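Local coordinates for protein beta-galacturonidase (Eisenbergiella tayi, PDB 6NCW) that is a family 2 glycoside hydrolase that acts as a beta-galacturonidase and probably cleaves terminal beta-linked hexuronic acids from glycosides, at residues G180-V186 with V197-E203; F275-E279 with R309-N315; W510-R516 with M529-V535. Residue numbers count along the deposited sequence, not the author numbering.

The three contacts follow one another along the chain, each closing before the next opens. Contact 1 is a hairpin in the immunoglobulin-like beta-sandwich domain. Contacts 2 and 3 lie in the TIM barrel domain. Contact 2 joins the ends of the neighbouring barrel strands 268-276 and 307-309. Contact 3 joins two segments after barrel strand 504-509, paired through the short strands 515-516 and 529-530. The centres of contacts 2 and 3 are about 12 Å apart and they touch: Cys276 O lies 2.7 Å from Phe512 N, a probable hydrogen bond. Both carry residues that bind galacturonate, so together they build part of one sugar pocket. The centre of contact 1 is about 39 Å from that of contact 2 and 51 Å from that of contact 3.

Contact 1: G180-V186 with V197-E203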
loop_
_atom_site.group_PDB
_atom_site.type_symbol
_atom_site.label_atom_id
_atom_site.label_comp_id
_atom_site.label_asym_id
_atom_site.label_seq_id
_atom_site.Cartn_x
_atom_site.Cartn_y
_atom_site.Cartn_z
ATOM N N GLY A 180 62.880 23.880 -2.937
ATOM C CA GLY A 180 64.197 23.301 -2.802
ATOM C C GLY A 180 64.188 21.803 -2.536
ATOM O O GLY A 180 63.177 21.222 -2.142
ATOM N N ARG A 181 65.348 21.186 -2.770
ATOM C CA ARG A 181 65.557 19.775 -2.467
ATOM C C ARG A 181 65.257 19.499 -0.995
ATOM O O ARG A 181 65.460 20.353 -0.130
ATOM C CB ARG A 181 67.000 19.385 -2.814
ATOM C CG ARG A 181 67.400 17.945 -2.512
ATOM C CD ARG A 181 68.855 17.685 -2.904
ATOM N NE ARG A 181 69.324 16.372 -2.459
ATOM C CZ ARG A 181 69.842 16.126 -1.257
ATOM N NH1 ARG A 181 69.958 17.106 -0.370
ATOM N NH2 ARG A 181 70.242 14.898 -0.938
ATOM N N LEU A 182 64.752 18.293 -0.712
ATOM C CA LEU A 182 64.329 17.923 0.633
ATOM C C LEU A 182 64.873 16.547 1.008
ATOM O O LEU A 182 64.943 15.650 0.166
ATOM C CB LEU A 182 62.797 17.939 0.737
ATOM C CG LEU A 182 62.200 18.209 2.119
ATOM C CD1 LEU A 182 61.206 19.375 2.067
ATOM C CD2 LEU A 182 61.539 16.943 2.662
ATOM N N ASP A 183 65.259 16.393 2.274
ATOM C CA ASP A 183 65.844 15.166 2.805
ATOM C C ASP A 183 65.070 14.724 4.034
ATOM O O ASP A 183 64.489 15.545 4.749
ATOM C CB ASP A 183 67.322 15.331 3.239
ATOM C CG ASP A 183 68.249 15.640 2.085
ATOM O OD1 ASP A 183 68.046 15.080 0.983
ATOM O OD2 ASP A 183 69.189 16.443 2.290
ATOM N N GLY A 184 65.106 13.427 4.296
ATOM C CA GLY A 184 64.465 12.888 5.475
ATOM C C GLY A 184 64.317 11.386 5.348
ATOM O O GLY A 184 64.911 10.754 4.473
ATOM N N SER A 185 63.507 10.830 6.247
ATOM C CA SER A 185 63.215 9.407 6.225
ATOM C C SER A 185 61.731 9.188 6.514
ATOM O O SER A 185 61.025 10.089 6.980
ATOM C CB SER A 185 64.093 8.636 7.224
ATOM O OG SER A 185 63.691 8.857 8.571
ATOM N N VAL A 186 61.256 7.981 6.212
ATOM C CA VAL A 186 59.909 7.562 6.572
ATOM C C VAL A 186 60.015 6.285 7.392
ATOM O O VAL A 186 60.630 5.307 6.952
ATOM C CB VAL A 186 59.021 7.360 5.333
ATOM C CG1 VAL A 186 57.725 6.670 5.725
ATOM C CG2 VAL A 186 58.722 8.696 4.707
ATOM N N VAL A 197 62.448 1.613 7.742
ATOM C CA VAL A 197 62.745 3.038 7.687
ATOM C C VAL A 197 63.309 3.313 6.302
ATOM O O VAL A 197 64.352 2.761 5.932
ATOM C CB VAL A 197 63.736 3.479 8.780
ATOM C CG1 VAL A 197 63.970 4.978 8.700
ATOM C CG2 VAL A 197 63.223 3.091 10.160
ATOM N N LEU A 198 62.615 4.147 5.532
ATOM C CA LEU A 198 63.006 4.433 4.161
ATOM C C LEU A 198 63.673 5.794 4.092
ATOM O O LEU A 198 63.071 6.788 4.525
ATOM C CB LEU A 198 61.789 4.403 3.242
ATOM C CG LEU A 198 61.225 3.019 2.933
ATOM C CD1 LEU A 198 60.054 3.122 1.957
ATOM C CD2 LEU A 198 62.343 2.133 2.364
ATOM N N PRO A 199 64.897 5.897 3.580
ATOM C CA PRO A 199 65.484 7.226 3.367
ATOM C C PRO A 199 64.852 7.901 2.158
ATOM O O PRO A 199 64.657 7.282 1.110
ATOM C CB PRO A 199 66.975 6.934 3.154
ATOM C CG PRO A 199 67.026 5.505 2.677
ATOM C CD PRO A 199 65.841 4.800 3.295
ATOM N N ILE A 200 64.524 9.181 2.322
ATOM C CA ILE A 200 63.786 9.960 1.332
ATOM C C ILE A 200 64.688 11.076 0.831
ATOM O O ILE A 200 65.307 11.785 1.634
ATOM C CB ILE A 200 62.491 10.566 1.918
ATOM C CG1 ILE A 200 61.595 9.497 2.534
ATOM C CG2 ILE A 200 61.730 11.325 0.858
ATOM C CD1 ILE A 200 61.158 8.462 1.564
ATOM N N VAL A 201 64.737 11.248 -0.487
ATOM C CA VAL A 201 65.335 12.423 -1.103
ATOM C C VAL A 201 64.406 12.891 -2.215
ATOM O O VAL A 201 64.137 12.142 -3.164
ATOM C CB VAL A 201 66.741 12.152 -1.660
ATOM C CG1 VAL A 201 67.185 13.333 -2.501
ATOM C CG2 VAL A 201 67.720 11.912 -0.523
ATOM N N LEU A 202 63.919 14.125 -2.103
ATOM C CA LEU A 202 63.019 14.713 -3.080
ATOM C C LEU A 202 63.618 16.009 -3.603
ATOM O O LEU A 202 64.043 16.861 -2.817
ATOM C CB LEU A 202 61.645 14.984 -2.466
ATOM C CG LEU A 202 60.807 13.762 -2.093
ATOM C CD1 LEU A 202 59.730 14.163 -1.118
ATOM C CD2 LEU A 202 60.196 13.179 -3.347
ATOM N N GLU A 203 63.644 16.155 -4.924
ATOM C CA GLU A 203 63.972 17.437 -5.524
ATOM C C GLU A 203 62.779 18.385 -5.400
ATOM O O GLU A 203 61.648 17.971 -5.120
ATOM C CB GLU A 203 64.386 17.253 -6.991
ATOM C CG GLU A 203 65.610 16.331 -7.189
ATOM C CD GLU A 203 66.896 16.881 -6.552
ATOM O OE1 GLU A 203 67.261 18.043 -6.852
ATOM O OE2 GLU A 203 67.540 16.162 -5.744
#
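Strands 182-186 and 197-202 run antiparallel, and six backbone hydrogen bonds join them. Each hydrogen-bonded pair satisfies both donors and both acceptors. Leu182 N to Leu202 O is 2.6 Å, and Leu202 N to Leu182 O 2.9 Å. Gly184 N to Ile200 O is 3.1 Å, and Ile200 N to Gly184 O 2.7 Å. Val186 N to Leu198 O is 2.8 Å, and Leu198 N to Val186 O 2.7 Å. Pro199 has no NH, but its pair with Ser185 is non-hydrogen-bonded, so no bond is lost. The Ser185 backbone bonds Arg238 on the flanking strand 227-238. Glu203 N donates to Glu206 OE2, and Gly180 O accepts from Asn176 ND2. Arg181 NH1 forms a salt bridge with Asp183 OD2 at 2.8 Å, its hydrogen bond weak; a long one joins Arg181 NE to Glu203 OE2 at 3.7 Å. Leu182, Val186, Leu198, Ile200 and Leu202 share one face, packed on Val174 of strand 165-176 and Phe210 of strand 207-216. This is a beta hairpin of an immunoglobulin-like beta-sandwich.

Contact 2: F275-E279 with R309-N315; sequences FCRHE and RTVHYPN
Two neighbouring TIM-barrel strands end here and their loops stay packed together. Cys276 pairs with Arg309 in a parallel bridge, CA to CA 4.8 Å. Arg309 N donates to Phe275 O at 2.9 Å, and Arg277 N to Arg309 O at 3.1 Å. Beyond it, CA to CA is 5.8 Å for Arg277-Thr310 and 5.4 Å for His278-Val311. An inverse gamma turn centres on Thr310, and the Val311-His312 peptide is cis.

Glu279, His278 and Val311 bury the most surface. Val311 CG2 sits over the His278 ring (chi1 -90°), a CH-pi contact 3.8 Å from the centroid. Val311 CG1 packs on Cys276 CB at 3.7 Å. Tyr313 OH (p rotamer) hydrogen-bonds His278 ND1 at 2.8 Å and, weakly, Glu279 N at 3.0 Å. Glu279 (m, t) brings OE1 to 3.3 Å from Asn315 CA; OE1 accepts from Asp316 N, and OE2 salt-bridges Arg140. A water lies 3.0 Å from Arg277 O, 2.9 Å from Arg277 NH1 and 2.7 Å from Asn315 ND2; Arg277 also salt-bridges Asp296.

Arg309 bonds Asn377 and forms salt bridges with Glu333 and Glu465. His312 bonds Glu333 and a glycerol. Such strand ends form the sugar pocket of a family 2 TIM barrel, where His312 binds galacturonate.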
loop_
_atom_site.group_PDB
_atom_site.type_symbol
_atom_site.label_atom_id
_atom_site.label_comp_id
_atom_site.label_asym_id
_atom_site.label_seq_id
_atom_site.Cartn_x
_atom_site.Cartn_y
_atom_site.Cartn_z
ATOM N N PHE A 275 25.449 -9.837 -2.988
ATOM C CA PHE A 275 24.433 -8.884 -3.395
ATOM C C PHE A 275 25.058 -7.764 -4.202
ATOM O O PHE A 275 26.108 -7.217 -3.831
ATOM C CB PHE A 275 23.691 -8.293 -2.194
ATOM C CG PHE A 275 22.557 -9.147 -1.724
ATOM C CD1 PHE A 275 21.331 -9.098 -2.370
ATOM C CD2 PHE A 275 22.714 -10.001 -0.635
ATOM C CE1 PHE A 275 20.274 -9.909 -1.945
ATOM C CE2 PHE A 275 21.670 -10.798 -0.202
ATOM C CZ PHE A 275 20.442 -10.755 -0.861
ATOM N N CYS A 276 24.410 -7.417 -5.301
ATOM C CA CYS A 276 24.647 -6.118 -5.890
ATOM C C CYS A 276 24.001 -5.076 -4.986
ATOM O O CYS A 276 22.859 -5.248 -4.561
ATOM C CB CYS A 276 24.059 -6.055 -7.297
ATOM S SG CYS A 276 24.823 -7.218 -8.476
ATOM N N ARG A 277 24.733 -4.011 -4.658
ATOM C CA ARG A 277 24.165 -2.946 -3.843
ATOM C C ARG A 277 24.592 -1.595 -4.396
ATOM O O ARG A 277 25.794 -1.296 -4.461
ATOM C CB ARG A 277 24.574 -3.084 -2.371
ATOM C CG ARG A 277 24.101 -1.923 -1.478
ATOM C CD ARG A 277 24.693 -2.042 -0.070
ATOM N NE ARG A 277 24.408 -0.878 0.768
ATOM C CZ ARG A 277 25.144 0.233 0.797
ATOM N NH1 ARG A 277 26.211 0.344 0.015
ATOM N NH2 ARG A 277 24.802 1.238 1.603
ATOM N N HIS A 278 23.598 -0.794 -4.785
ATOM C CA HIS A 278 23.770 0.623 -5.102
ATOM C C HIS A 278 23.881 1.453 -3.828
ATOM O O HIS A 278 23.261 1.147 -2.805
ATOM C CB HIS A 278 22.570 1.145 -5.918
ATOM C CG HIS A 278 22.746 1.022 -7.399
ATOM N ND1 HIS A 278 23.677 1.763 -8.098
ATOM C CD2 HIS A 278 22.137 0.225 -8.310
ATOM C CE1 HIS A 278 23.625 1.435 -9.376
ATOM N NE2 HIS A 278 22.685 0.517 -9.533
ATOM N N GLU A 279 24.633 2.544 -3.912
ATOM C CA GLU A 279 24.553 3.606 -2.909
ATOM C C GLU A 279 23.285 4.418 -3.192
ATOM O O GLU A 279 23.310 5.435 -3.895
ATOM C CB GLU A 279 25.804 4.483 -2.938
ATOM C CG GLU A 279 27.096 3.733 -2.514
ATOM C CD GLU A 279 28.333 4.662 -2.394
ATOM O OE1 GLU A 279 29.259 4.354 -1.594
ATOM O OE2 GLU A 279 28.378 5.683 -3.116
ATOM N N ARG A 309 28.884 -6.445 -4.263
ATOM C CA ARG A 309 29.390 -5.916 -5.515
ATOM C C ARG A 309 28.898 -4.475 -5.632
ATOM O O ARG A 309 27.689 -4.222 -5.542
ATOM C CB ARG A 309 28.898 -6.788 -6.684
ATOM C CG ARG A 309 29.177 -6.203 -8.038
ATOM C CD ARG A 309 28.880 -7.121 -9.217
ATOM N NE ARG A 309 29.111 -6.299 -10.403
ATOM C CZ ARG A 309 28.221 -6.059 -11.361
ATOM N NH1 ARG A 309 27.032 -6.662 -11.355
ATOM N NH2 ARG A 309 28.545 -5.229 -12.349
ATOM N N THR A 310 29.831 -3.536 -5.825
ATOM C CA THR A 310 29.541 -2.094 -5.819
ATOM C C THR A 310 29.010 -1.629 -7.186
ATOM O O THR A 310 29.664 -0.901 -7.942
ATOM C CB THR A 310 30.802 -1.312 -5.442
ATOM O OG1 THR A 310 31.791 -1.467 -6.468
ATOM C CG2 THR A 310 31.417 -1.807 -4.136
ATOM N N VAL A 311 27.775 -2.025 -7.502
ATOM C CA VAL A 311 27.156 -1.546 -8.743
ATOM C C VAL A 311 26.841 -0.055 -8.637
ATOM O O VAL A 311 26.250 0.393 -7.647
ATOM C CB VAL A 311 25.881 -2.345 -9.054
ATOM C CG1 VAL A 311 26.239 -3.807 -9.360
ATOM C CG2 VAL A 311 24.860 -2.254 -7.878
ATOM N N HIS A 312 27.242 0.738 -9.643
ATOM C CA HIS A 312 28.265 0.430 -10.665
ATOM C C HIS A 312 29.328 1.534 -10.587
ATOM O O HIS A 312 29.537 2.292 -11.542
ATOM C CB HIS A 312 27.685 0.387 -12.076
ATOM C CG HIS A 312 26.661 -0.690 -12.276
ATOM N ND1 HIS A 312 26.983 -2.028 -12.284
ATOM C CD2 HIS A 312 25.323 -0.626 -12.476
ATOM C CE1 HIS A 312 25.889 -2.744 -12.495
ATOM N NE2 HIS A 312 24.869 -1.917 -12.619
ATOM N N TYR A 313 29.984 1.651 -9.440
ATOM C CA TYR A 313 30.933 2.733 -9.221
ATOM C C TYR A 313 31.658 2.463 -7.913
ATOM O O TYR A 313 31.191 1.661 -7.103
ATOM C CB TYR A 313 30.224 4.106 -9.171
ATOM C CG TYR A 313 28.883 4.011 -8.519
ATOM C CD1 TYR A 313 28.779 3.763 -7.158
ATOM C CD2 TYR A 313 27.710 4.118 -9.266
ATOM C CE1 TYR A 313 27.563 3.630 -6.550
ATOM C CE2 TYR A 313 26.477 3.998 -8.662
ATOM C CZ TYR A 313 26.405 3.752 -7.296
ATOM O OH TYR A 313 25.182 3.616 -6.669
ATOM N N PRO A 314 32.784 3.127 -7.682
ATOM C CA PRO A 314 33.482 2.943 -6.408
ATOM C C PRO A 314 32.633 3.462 -5.263
ATOM O O PRO A 314 31.829 4.385 -5.430
ATOM C CB PRO A 314 34.777 3.756 -6.584
ATOM C CG PRO A 314 34.987 3.789 -8.095
ATOM C CD PRO A 314 33.569 3.916 -8.645
ATOM N N ASN A 315 32.800 2.838 -4.097
ATOM C CA ASN A 315 32.021 3.155 -2.906
ATOM C C ASN A 315 32.802 4.014 -1.919
ATOM O O ASN A 315 34.034 4.064 -1.936
ATOM C CB ASN A 315 31.561 1.879 -2.195
ATOM C CG ASN A 315 30.233 1.353 -2.735
ATOM O OD1 ASN A 315 29.875 1.608 -3.902
ATOM N ND2 ASN A 315 29.485 0.640 -1.887
HETATM O O HOH W 1 27.387 0.752 -5.061
HETATM O O HOH W 2 27.487 -1.219 -2.009
HETATM O O HOH W 3 23.730 5.842 -6.349
#

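Contact 3: W510-R516 with M529-V535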
loop_
_atom_site.group_PDB
_atom_site.type_symbol
_atom_site.label_atom_id
_atom_site.label_comp_id
_atom_site.label_asym_id
_atom_site.label_seq_id
_atom_site.Cartn_x
_atom_site.Cartn_y
_atom_site.Cartn_z
ATOM N N TRP A 510 21.010 -9.534 -8.178
ATOM C CA TRP A 510 20.553 -8.198 -8.524
ATOM C C TRP A 510 19.134 -8.077 -7.984
ATOM O O TRP A 510 18.222 -8.713 -8.518
ATOM C CB TRP A 510 20.575 -7.948 -10.037
ATOM C CG TRP A 510 20.098 -6.553 -10.299
ATOM C CD1 TRP A 510 18.799 -6.131 -10.402
ATOM C CD2 TRP A 510 20.917 -5.360 -10.370
ATOM N NE1 TRP A 510 18.758 -4.760 -10.565
ATOM C CE2 TRP A 510 20.043 -4.265 -10.547
ATOM C CE3 TRP A 510 22.301 -5.124 -10.315
ATOM C CZ2 TRP A 510 20.505 -2.948 -10.681
ATOM C CZ3 TRP A 510 22.763 -3.815 -10.451
ATOM C CH2 TRP A 510 21.858 -2.742 -10.627
ATOM N N GLN A 511 18.928 -7.271 -6.929
ATOM C CA GLN A 511 19.939 -6.520 -6.213
ATOM C C GLN A 511 19.465 -6.417 -4.767
ATOM O O GLN A 511 18.426 -6.936 -4.424
ATOM C CB GLN A 511 20.172 -5.121 -6.832
ATOM C CG GLN A 511 18.953 -4.200 -6.780
ATOM C CD GLN A 511 19.262 -2.763 -7.212
ATOM O OE1 GLN A 511 20.337 -2.200 -6.882
ATOM N NE2 GLN A 511 18.326 -2.161 -7.964
ATOM N N PHE A 512 20.235 -5.744 -3.912
ATOM C CA PHE A 512 19.879 -5.677 -2.498
ATOM C C PHE A 512 18.559 -4.934 -2.278
ATOM O O PHE A 512 17.627 -5.463 -1.659
ATOM C CB PHE A 512 21.009 -5.004 -1.708
ATOM C CG PHE A 512 20.622 -4.655 -0.304
ATOM C CD1 PHE A 512 20.618 -3.339 0.121
ATOM C CD2 PHE A 512 20.237 -5.648 0.586
ATOM C CE1 PHE A 512 20.255 -3.017 1.428
ATOM C CE2 PHE A 512 19.853 -5.340 1.878
ATOM C CZ PHE A 512 19.872 -4.026 2.308
ATOM N N CYS A 513 18.470 -3.682 -2.736
ATOM C CA CYS A 513 17.310 -2.856 -2.428
ATOM C C CYS A 513 16.811 -2.195 -3.701
ATOM O O CYS A 513 17.521 -2.122 -4.701
ATOM C CB CYS A 513 17.631 -1.791 -1.376
ATOM S SG CYS A 513 18.892 -0.623 -1.917
ATOM N N ASP A 514 15.560 -1.748 -3.677
ATOM C CA ASP A 514 15.051 -0.987 -4.817
ATOM C C ASP A 514 15.776 0.351 -4.882
ATOM O O ASP A 514 16.162 0.905 -3.853
ATOM C CB ASP A 514 13.552 -0.755 -4.699
ATOM C CG ASP A 514 12.749 -2.057 -4.718
ATOM O OD1 ASP A 514 13.237 -3.108 -5.209
ATOM O OD2 ASP A 514 11.608 -2.027 -4.233
ATOM N N VAL A 515 15.968 0.867 -6.100
ATOM C CA VAL A 515 16.841 2.019 -6.356
ATOM C C VAL A 515 16.133 2.992 -7.291
ATOM O O VAL A 515 15.562 2.571 -8.303
ATOM C CB VAL A 515 18.182 1.599 -6.994
ATOM C CG1 VAL A 515 18.998 2.836 -7.393
ATOM C CG2 VAL A 515 18.985 0.648 -6.061
ATOM N N ARG A 516 16.199 4.294 -6.973
ATOM C CA ARG A 516 15.670 5.325 -7.861
ATOM C C ARG A 516 16.488 5.365 -9.148
ATOM O O ARG A 516 17.714 5.251 -9.115
ATOM C CB ARG A 516 15.697 6.688 -7.148
ATOM C CG ARG A 516 15.371 7.912 -8.033
ATOM C CD ARG A 516 13.879 7.967 -8.439
ATOM N NE ARG A 516 13.032 8.229 -7.267
ATOM C CZ ARG A 516 11.772 7.844 -7.124
ATOM N NH1 ARG A 516 11.176 7.104 -8.067
ATOM N NH2 ARG A 516 11.115 8.180 -6.014
ATOM N N MET A 529 11.672 3.350 -10.548
ATOM C CA MET A 529 12.547 2.622 -9.641
ATOM C C MET A 529 12.976 1.361 -10.362
ATOM O O MET A 529 12.227 0.839 -11.191
ATOM C CB MET A 529 11.852 2.203 -8.331
ATOM C CG MET A 529 11.282 3.326 -7.503
ATOM S SD MET A 529 12.508 4.341 -6.642
ATOM C CE MET A 529 13.059 3.211 -5.361
ATOM N N ASN A 530 14.177 0.881 -10.049
ATOM C CA ASN A 530 14.532 -0.505 -10.332
ATOM C C ASN A 530 14.008 -1.316 -9.156
ATOM O O ASN A 530 14.397 -1.069 -8.007
ATOM C CB ASN A 530 16.047 -0.671 -10.511
ATOM C CG ASN A 530 16.455 -2.097 -10.942
ATOM O OD1 ASN A 530 16.209 -3.068 -10.231
ATOM N ND2 ASN A 530 17.104 -2.209 -12.094
ATOM N N ASN A 531 13.091 -2.249 -9.429
ATOM C CA ASN A 531 12.313 -2.907 -8.385
ATOM C C ASN A 531 12.826 -4.297 -8.043
ATOM O O ASN A 531 12.067 -5.112 -7.492
ATOM C CB ASN A 531 10.841 -3.001 -8.804
ATOM C CG ASN A 531 10.230 -1.647 -9.043
ATOM O OD1 ASN A 531 9.743 -1.023 -8.115
ATOM N ND2 ASN A 531 10.244 -1.187 -10.295
ATOM N N LYS A 532 14.079 -4.597 -8.363
ATOM C CA LYS A 532 14.565 -5.953 -8.183
ATOM C C LYS A 532 15.208 -6.147 -6.831
ATOM O O LYS A 532 15.873 -7.164 -6.611
ATOM C CB LYS A 532 15.520 -6.311 -9.313
ATOM C CG LYS A 532 14.841 -6.206 -10.697
ATOM C CD LYS A 532 15.665 -6.852 -11.794
ATOM C CE LYS A 532 14.984 -6.707 -13.165
ATOM N NZ LYS A 532 15.010 -5.325 -13.676
ATOM N N GLY A 533 15.028 -5.195 -5.918
ATOM C CA GLY A 533 15.517 -5.388 -4.570
ATOM C C GLY A 533 14.883 -6.605 -3.922
ATOM O O GLY A 533 13.731 -6.965 -4.192
ATOM N N ILE A 534 15.680 -7.281 -3.097
ATOM C CA ILE A 534 15.146 -8.247 -2.146
ATOM C C ILE A 534 14.528 -7.534 -0.937
ATOM O O ILE A 534 13.679 -8.108 -0.246
ATOM C CB ILE A 534 16.273 -9.218 -1.753
ATOM C CG1 ILE A 534 16.818 -9.962 -3.009
ATOM C CG2 ILE A 534 15.833 -10.171 -0.622
ATOM C CD1 ILE A 534 15.764 -10.719 -3.884
ATOM N N VAL A 535 14.940 -6.299 -0.651
ATOM C CA VAL A 535 14.217 -5.406 0.248
ATOM C C VAL A 535 13.796 -4.208 -0.595
ATOM O O VAL A 535 14.403 -3.948 -1.635
ATOM C CB VAL A 535 15.049 -4.971 1.482
ATOM C CG1 VAL A 535 15.478 -6.181 2.311
ATOM C CG2 VAL A 535 16.289 -4.090 1.092
#
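Backbone hydrogen bonds hold the two segments together along most of their length. Val515 and Asn530 form an antiparallel pair: Val515 N to Asn530 O is 3.1 Å, and Asn530 N to Val515 O is 2.8 Å. Further along, Gln511 N donates to Lys532 O at 3.1 Å, Ile534 N to Gln511 O at 3.1 Å, and Val535 N to Phe512 O at 3.0 Å.

Side chains add polar bonds. Asn530 OD1 accepts from Trp510 NE1 at 3.1 Å. Gln511 NE2 adds a weak bond to Asn530 OD1 at 3.2 Å. The bond from Lys532 N to Asn530 OD1, 3.2 Å, closes an Asx turn. Asp514 OD1 takes Gly533 N at 2.8 Å; Asp514 also forms salt bridges with Lys542 and Arg527. Arg516 bonds Tyr474 of the second subunit, and Met529 SD sits over its guanidinium, 3.4 Å from Arg516 NH1.

Among apolar contacts, Val535 CG2 lies over the Phe512 ring, 4.0 Å from its centroid, and 3.6 Å from Cys513 CB. A CB on Gly533 would clash with Cys513 and Asp514.

Asn530 and Lys532 bind galacturonate. The bonding is consistent with the Asn530 side chain being held by Trp510, Gln511 and Asp131, and Lys532 by its backbone and Tyr434.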